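Local structure of iron transport multicopper oxidase FET3 (Saccharomyces cerevisiae, 1ZPU) at residues Y202-D207 with T225-I230; A233-V238 with R435-Y440. The protein oxidizes ferrous iron to ferric iron with dioxygen, using four bound copper ions, for high-affinity iron uptake, and also has cuprous oxidase activity. All coordinates share one frame; numbering follows the deposited sequence.

Overall arrangement
Going from the N terminus, the chain reaches the second cupredoxin-like domain and runs through strand 201-205, then through strands 210-215 and 218-225 of the facing sheet, before strand 228-230 returns beside 201-205; this closes contact 1 with 17 residues between its segments. The chain next enters strand 235-241, whose beginning opens contact 2. That contact closes only after 196 intervening residues, at 435-440 in the third domain. The two loops are therefore in series, neither nested nor crossed. Contact 1 completes a sheet edge within one domain, whereas contact 2 joins two domains. With centres about 15 Å apart, they touch, among other places, where Tyr229 and Tyr440 meet edge-to-face and Leu228 packs on Tyr236.

Contact 1: Y202-D207 with T225-I230; sequences YFWIED and TDMLYI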
# COMPACT_ATOMS: atom_id res chain seq x y z
N TYR A 202 2.08 10.85 -12.20
CA TYR A 202 1.12 11.89 -12.51
C TYR A 202 0.17 11.31 -13.53
O TYR A 202 0.58 10.54 -14.41
CB TYR A 202 1.78 13.14 -13.09
CG TYR A 202 2.83 13.75 -12.23
CD1 TYR A 202 4.15 13.32 -12.33
CD2 TYR A 202 2.53 14.77 -11.32
CE1 TYR A 202 5.14 13.88 -11.56
CE2 TYR A 202 3.51 15.35 -10.53
CZ TYR A 202 4.83 14.89 -10.66
OH TYR A 202 5.85 15.42 -9.89
N PHE A 203 -1.10 11.67 -13.41
CA PHE A 203 -2.10 11.16 -14.32
C PHE A 203 -3.01 12.27 -14.79
O PHE A 203 -3.47 13.08 -13.97
CB PHE A 203 -2.93 10.09 -13.63
CG PHE A 203 -4.00 9.52 -14.50
CD1 PHE A 203 -3.73 8.43 -15.31
CD2 PHE A 203 -5.28 10.08 -14.51
CE1 PHE A 203 -4.72 7.89 -16.12
CE2 PHE A 203 -6.27 9.57 -15.31
CZ PHE A 203 -5.99 8.47 -16.13
N TRP A 204 -3.28 12.29 -16.09
CA TRP A 204 -4.24 13.24 -16.66
C TRP A 204 -4.78 12.82 -18.02
O TRP A 204 -4.17 11.99 -18.71
CB TRP A 204 -3.66 14.65 -16.73
CG TRP A 204 -2.60 14.88 -17.78
CD1 TRP A 204 -2.77 15.41 -19.01
CD2 TRP A 204 -1.18 14.62 -17.65
NE1 TRP A 204 -1.57 15.51 -19.68
CE2 TRP A 204 -0.58 15.03 -18.87
CE3 TRP A 204 -0.38 14.07 -16.64
CZ2 TRP A 204 0.80 14.92 -19.09
CZ3 TRP A 204 0.99 13.96 -16.87
CH2 TRP A 204 1.57 14.38 -18.09
N ILE A 205 -5.91 13.41 -18.40
CA ILE A 205 -6.57 13.14 -19.66
C ILE A 205 -6.62 14.44 -20.46
O ILE A 205 -7.18 15.43 -19.99
CB ILE A 205 -8.00 12.60 -19.42
CG1 ILE A 205 -7.95 11.37 -18.51
CG2 ILE A 205 -8.69 12.27 -20.72
CD1 ILE A 205 -9.30 10.93 -18.00
N GLU A 206 -6.03 14.43 -21.65
CA GLU A 206 -6.06 15.58 -22.54
C GLU A 206 -7.47 16.13 -22.68
O GLU A 206 -8.40 15.36 -22.97
CB GLU A 206 -5.50 15.19 -23.91
CG GLU A 206 -5.52 16.30 -24.93
CD GLU A 206 -5.16 15.82 -26.32
OE1 GLU A 206 -5.26 16.64 -27.26
OE2 GLU A 206 -4.79 14.64 -26.49
N ASP A 207 -7.61 17.44 -22.44
CA ASP A 207 -8.87 18.19 -22.59
C ASP A 207 -10.07 17.66 -21.81
O ASP A 207 -11.21 17.95 -22.18
CB ASP A 207 -9.24 18.33 -24.06
CG ASP A 207 -8.44 19.39 -24.75
OD1 ASP A 207 -7.63 19.04 -25.65
OD2 ASP A 207 -8.60 20.56 -24.35
N THR A 225 -10.10 18.76 -10.96
CA THR A 225 -8.69 18.98 -11.30
C THR A 225 -8.38 18.62 -12.75
O THR A 225 -9.16 17.93 -13.42
CB THR A 225 -7.70 18.07 -10.50
OG1 THR A 225 -8.33 17.53 -9.33
CG2 THR A 225 -6.39 18.83 -10.15
N ASP A 226 -7.21 19.04 -13.19
CA ASP A 226 -6.69 18.63 -14.47
C ASP A 226 -5.69 17.51 -14.30
O ASP A 226 -5.40 16.79 -15.24
CB ASP A 226 -5.99 19.80 -15.14
CG ASP A 226 -6.94 20.94 -15.43
OD1 ASP A 226 -6.48 22.11 -15.45
OD2 ASP A 226 -8.15 20.68 -15.63
N MET A 227 -5.15 17.35 -13.09
CA MET A 227 -4.05 16.42 -12.87
C MET A 227 -4.02 15.78 -11.47
O MET A 227 -4.30 16.44 -10.46
CB MET A 227 -2.72 17.12 -13.16
CG MET A 227 -1.54 16.17 -13.29
SD MET A 227 0.02 16.98 -13.68
CE MET A 227 -0.37 17.76 -15.23
N LEU A 228 -3.69 14.49 -11.40
CA LEU A 228 -3.51 13.83 -10.10
C LEU A 228 -2.08 13.39 -9.89
O LEU A 228 -1.40 13.03 -10.84
CB LEU A 228 -4.40 12.60 -9.96
CG LEU A 228 -5.91 12.76 -10.11
CD1 LEU A 228 -6.57 11.39 -10.22
CD2 LEU A 228 -6.50 13.55 -8.95
N TYR A 229 -1.62 13.44 -8.64
CA TYR A 229 -0.38 12.78 -8.24
C TYR A 229 -0.78 11.56 -7.40
O TYR A 229 -1.29 11.70 -6.30
CB TYR A 229 0.51 13.75 -7.45
CG TYR A 229 1.85 13.18 -7.02
CD1 TYR A 229 2.96 13.21 -7.87
CD2 TYR A 229 2.01 12.62 -5.75
CE1 TYR A 229 4.19 12.67 -7.48
CE2 TYR A 229 3.23 12.09 -5.35
CZ TYR A 229 4.31 12.13 -6.21
OH TYR A 229 5.51 11.59 -5.76
N ILE A 230 -0.57 10.36 -7.93
CA ILE A 230 -0.97 9.13 -7.26
C ILE A 230 0.27 8.32 -6.87
O ILE A 230 1.02 7.87 -7.76
CB ILE A 230 -1.83 8.23 -8.17
CG1 ILE A 230 -2.86 9.08 -8.92
CG2 ILE A 230 -2.49 7.13 -7.39
CD1 ILE A 230 -3.82 8.29 -9.78
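Tyr229 turns the edge of its ring toward a face of Tyr202, a T-shaped pair with planes 67° apart and centroids separated by 5.2 Å. The touching atom is Tyr229 CD1, which lies over the rim of that face, 3.5 Å from Tyr202 CE2. On Trp204 the covered face belongs to the six-membered ring: the methyl CE of Met227 is 4.2 Å from its centroid and 23° off the ring normal, a CH-pi contact. The Met227 chain runs beside Trp204 in the same direction, and its bend at chi3 (-60°) puts CE over the indole. The sulfur serves both aromatics obliquely, SD of Met227 lying 4.9 Å from the centroid of the Trp204 six-membered ring and 5.2 Å from that of Tyr202, so both are Met-aromatic contacts.

The backbone evidence is antiparallel pairing. Phe203 and Leu228 form a hydrogen-bonded pair, with Phe203 N to Leu228 O and Leu228 N to Phe203 O both at 2.9 Å; Tyr202 and Tyr229 are the adjacent non-hydrogen-bonded pair. Phe203 and Leu228 direct their side chains to the sheet face lying against Ile192 of strand 187-194, which places them in the interior of the beta sandwich. There Ile230 CD1 approaches Phe203 CB at 4.3 Å.

Two polar ends find partners outside the segments: Tyr229 OH bonds with Asp257 and Ser200, and Trp204 NE1 with Asn288. The Tyr229 side chain is about 9 Å from that of His392, a ligand of the type 1 copper. Chemically, two backbone bonds fix the register of the edge strand, while the tyrosine pair and the dispersion and weakly polar contacts of a thioether with two aromatic rings line the face carrying Tyr202 and Tyr229.

Contact 2: A233-V238 with R435-Y440; sequences AQRYTV and RRDTLY
Arg235 grips Asp437 end-on, one nitrogen to each oxygen: NH2 of Arg235 is 2.7 Å from OD1 of Asp437, and NH1 of Arg235 is 2.9 Å from OD2 of Asp437. Guanidinium and carboxylate are nearly coplanar, and both oxygens use their syn lone pairs, the signature of a bidentate salt bridge. Bends at chi2 (82°) and chi3 (78°) fold the arginine chain, and NH1 of Arg235 also bonds to Ala233 O at 3.1 Å, while NE is held by Thr101 O. Asp437 holds CG between its backbone N and carbonyl carbon, a position from which the carboxylate can meet the Arg235 guanidinium in nearly the same plane. An alanine in place of Arg235 would probably leave the Asp437 carboxylate without its countercharge across the contact and Ala233 O without this donor.

The Arg436 chain bends at chi3, and its NH1 donates to Tyr236 OH at 3.1 Å, near the guanidinium plane, with the tyrosine ring turned steeply against that plane. Extended beyond CG, the Gln234 chain brings its flat amide over one face of the same guanidinium, planes 5° apart. Asp299 and Asp216 form salt bridges with Arg436, which would offset the positive charge of this buried group. At the other end, Ala233 CB meets Thr438 CG2 at 4.1 Å.

OD2 of Asp437 bonds with His62, a type 3 copper ligand, and the backbone O of Asp437 with His395, a type 2 ligand. This places the salt bridge in the second shell of the trinuclear copper cluster, where the second plastocyanin-like domain meets the third in a three-domain multicopper oxidase.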
# COMPACT_ATOMS: atom_id res chain seq x y z
N ALA A 233 -0.22 2.35 -4.18
CA ALA A 233 -1.16 1.88 -3.18
C ALA A 233 -2.37 2.79 -2.99
O ALA A 233 -3.36 2.37 -2.43
CB ALA A 233 -0.46 1.64 -1.84
N GLN A 234 -2.29 4.04 -3.44
CA GLN A 234 -3.47 4.88 -3.29
C GLN A 234 -4.45 4.81 -4.45
O GLN A 234 -4.08 4.39 -5.55
CB GLN A 234 -3.17 6.32 -2.83
CG GLN A 234 -2.12 7.15 -3.53
CD GLN A 234 -1.73 8.41 -2.71
OE1 GLN A 234 -1.74 8.39 -1.46
NE2 GLN A 234 -1.39 9.51 -3.41
N ARG A 235 -5.71 5.15 -4.17
CA ARG A 235 -6.77 5.09 -5.16
C ARG A 235 -7.43 6.45 -5.22
O ARG A 235 -7.81 7.01 -4.19
CB ARG A 235 -7.81 4.05 -4.74
CG ARG A 235 -7.33 2.63 -4.79
CD ARG A 235 -6.55 2.23 -3.54
NE ARG A 235 -7.43 1.96 -2.41
CZ ARG A 235 -7.12 2.14 -1.13
NH1 ARG A 235 -5.93 2.61 -0.78
NH2 ARG A 235 -8.01 1.87 -0.19
N TYR A 236 -7.56 7.01 -6.43
CA TYR A 236 -8.46 8.14 -6.64
C TYR A 236 -9.55 7.63 -7.54
O TYR A 236 -9.27 7.08 -8.60
CB TYR A 236 -7.77 9.35 -7.30
CG TYR A 236 -6.80 10.11 -6.41
CD1 TYR A 236 -7.07 11.41 -5.99
CD2 TYR A 236 -5.61 9.52 -6.01
CE1 TYR A 236 -6.15 12.10 -5.16
CE2 TYR A 236 -4.70 10.18 -5.20
CZ TYR A 236 -4.97 11.46 -4.78
OH TYR A 236 -4.02 12.04 -3.98
N THR A 237 -10.79 7.77 -7.10
CA THR A 237 -11.95 7.54 -7.95
C THR A 237 -12.48 8.88 -8.44
O THR A 237 -12.65 9.83 -7.66
CB THR A 237 -13.05 6.75 -7.23
OG1 THR A 237 -12.52 5.53 -6.71
CG2 THR A 237 -14.19 6.44 -8.19
N VAL A 238 -12.77 8.93 -9.73
CA VAL A 238 -12.92 10.18 -10.44
C VAL A 238 -14.08 10.08 -11.42
O VAL A 238 -14.26 9.05 -12.10
CB VAL A 238 -11.56 10.48 -11.16
CG1 VAL A 238 -11.74 10.99 -12.56
CG2 VAL A 238 -10.69 11.41 -10.31
N ARG A 435 -9.25 12.01 5.18
CA ARG A 435 -9.01 10.66 5.65
C ARG A 435 -8.62 9.73 4.49
O ARG A 435 -9.24 9.79 3.41
CB ARG A 435 -10.25 10.12 6.35
CG ARG A 435 -10.23 10.22 7.85
CD ARG A 435 -11.55 10.72 8.39
NE ARG A 435 -12.70 9.99 7.87
CZ ARG A 435 -13.87 10.56 7.58
NH1 ARG A 435 -14.02 11.87 7.76
NH2 ARG A 435 -14.87 9.84 7.12
N ARG A 436 -7.61 8.89 4.72
CA ARG A 436 -7.22 7.86 3.77
C ARG A 436 -6.32 6.83 4.44
O ARG A 436 -6.08 6.92 5.65
CB ARG A 436 -6.54 8.48 2.55
CG ARG A 436 -5.21 9.23 2.78
CD ARG A 436 -4.73 9.90 1.48
NE ARG A 436 -5.03 9.04 0.34
CZ ARG A 436 -5.02 9.41 -0.93
NH1 ARG A 436 -4.72 10.66 -1.27
NH2 ARG A 436 -5.30 8.53 -1.88
N ASP A 437 -5.83 5.85 3.68
CA ASP A 437 -4.99 4.80 4.25
C ASP A 437 -3.53 4.89 3.80
O ASP A 437 -2.67 4.19 4.33
CB ASP A 437 -5.58 3.40 4.02
CG ASP A 437 -5.67 3.02 2.55
OD1 ASP A 437 -6.77 2.59 2.15
OD2 ASP A 437 -4.65 3.14 1.82
N THR A 438 -3.26 5.76 2.85
CA THR A 438 -1.91 5.86 2.31
C THR A 438 -1.64 7.32 1.99
O THR A 438 -2.42 7.97 1.32
CB THR A 438 -1.76 4.94 1.06
OG1 THR A 438 -2.23 3.62 1.38
CG2 THR A 438 -0.31 4.88 0.59
N LEU A 439 -0.51 7.81 2.50
CA LEU A 439 -0.17 9.22 2.50
C LEU A 439 1.33 9.38 2.32
O LEU A 439 2.09 8.67 2.94
CB LEU A 439 -0.58 9.84 3.84
CG LEU A 439 -0.32 11.33 4.08
CD1 LEU A 439 -1.43 12.21 3.48
CD2 LEU A 439 -0.13 11.61 5.57
N TYR A 440 1.75 10.32 1.48
CA TYR A 440 3.17 10.58 1.28
C TYR A 440 3.70 11.73 2.15
O TYR A 440 3.01 12.73 2.35
CB TYR A 440 3.48 10.85 -0.21
CG TYR A 440 2.91 12.12 -0.83
CD1 TYR A 440 3.52 13.36 -0.62
CD2 TYR A 440 1.80 12.08 -1.66
CE1 TYR A 440 3.01 14.52 -1.20
CE2 TYR A 440 1.30 13.22 -2.25
CZ TYR A 440 1.90 14.45 -2.01
OH TYR A 440 1.42 15.61 -2.59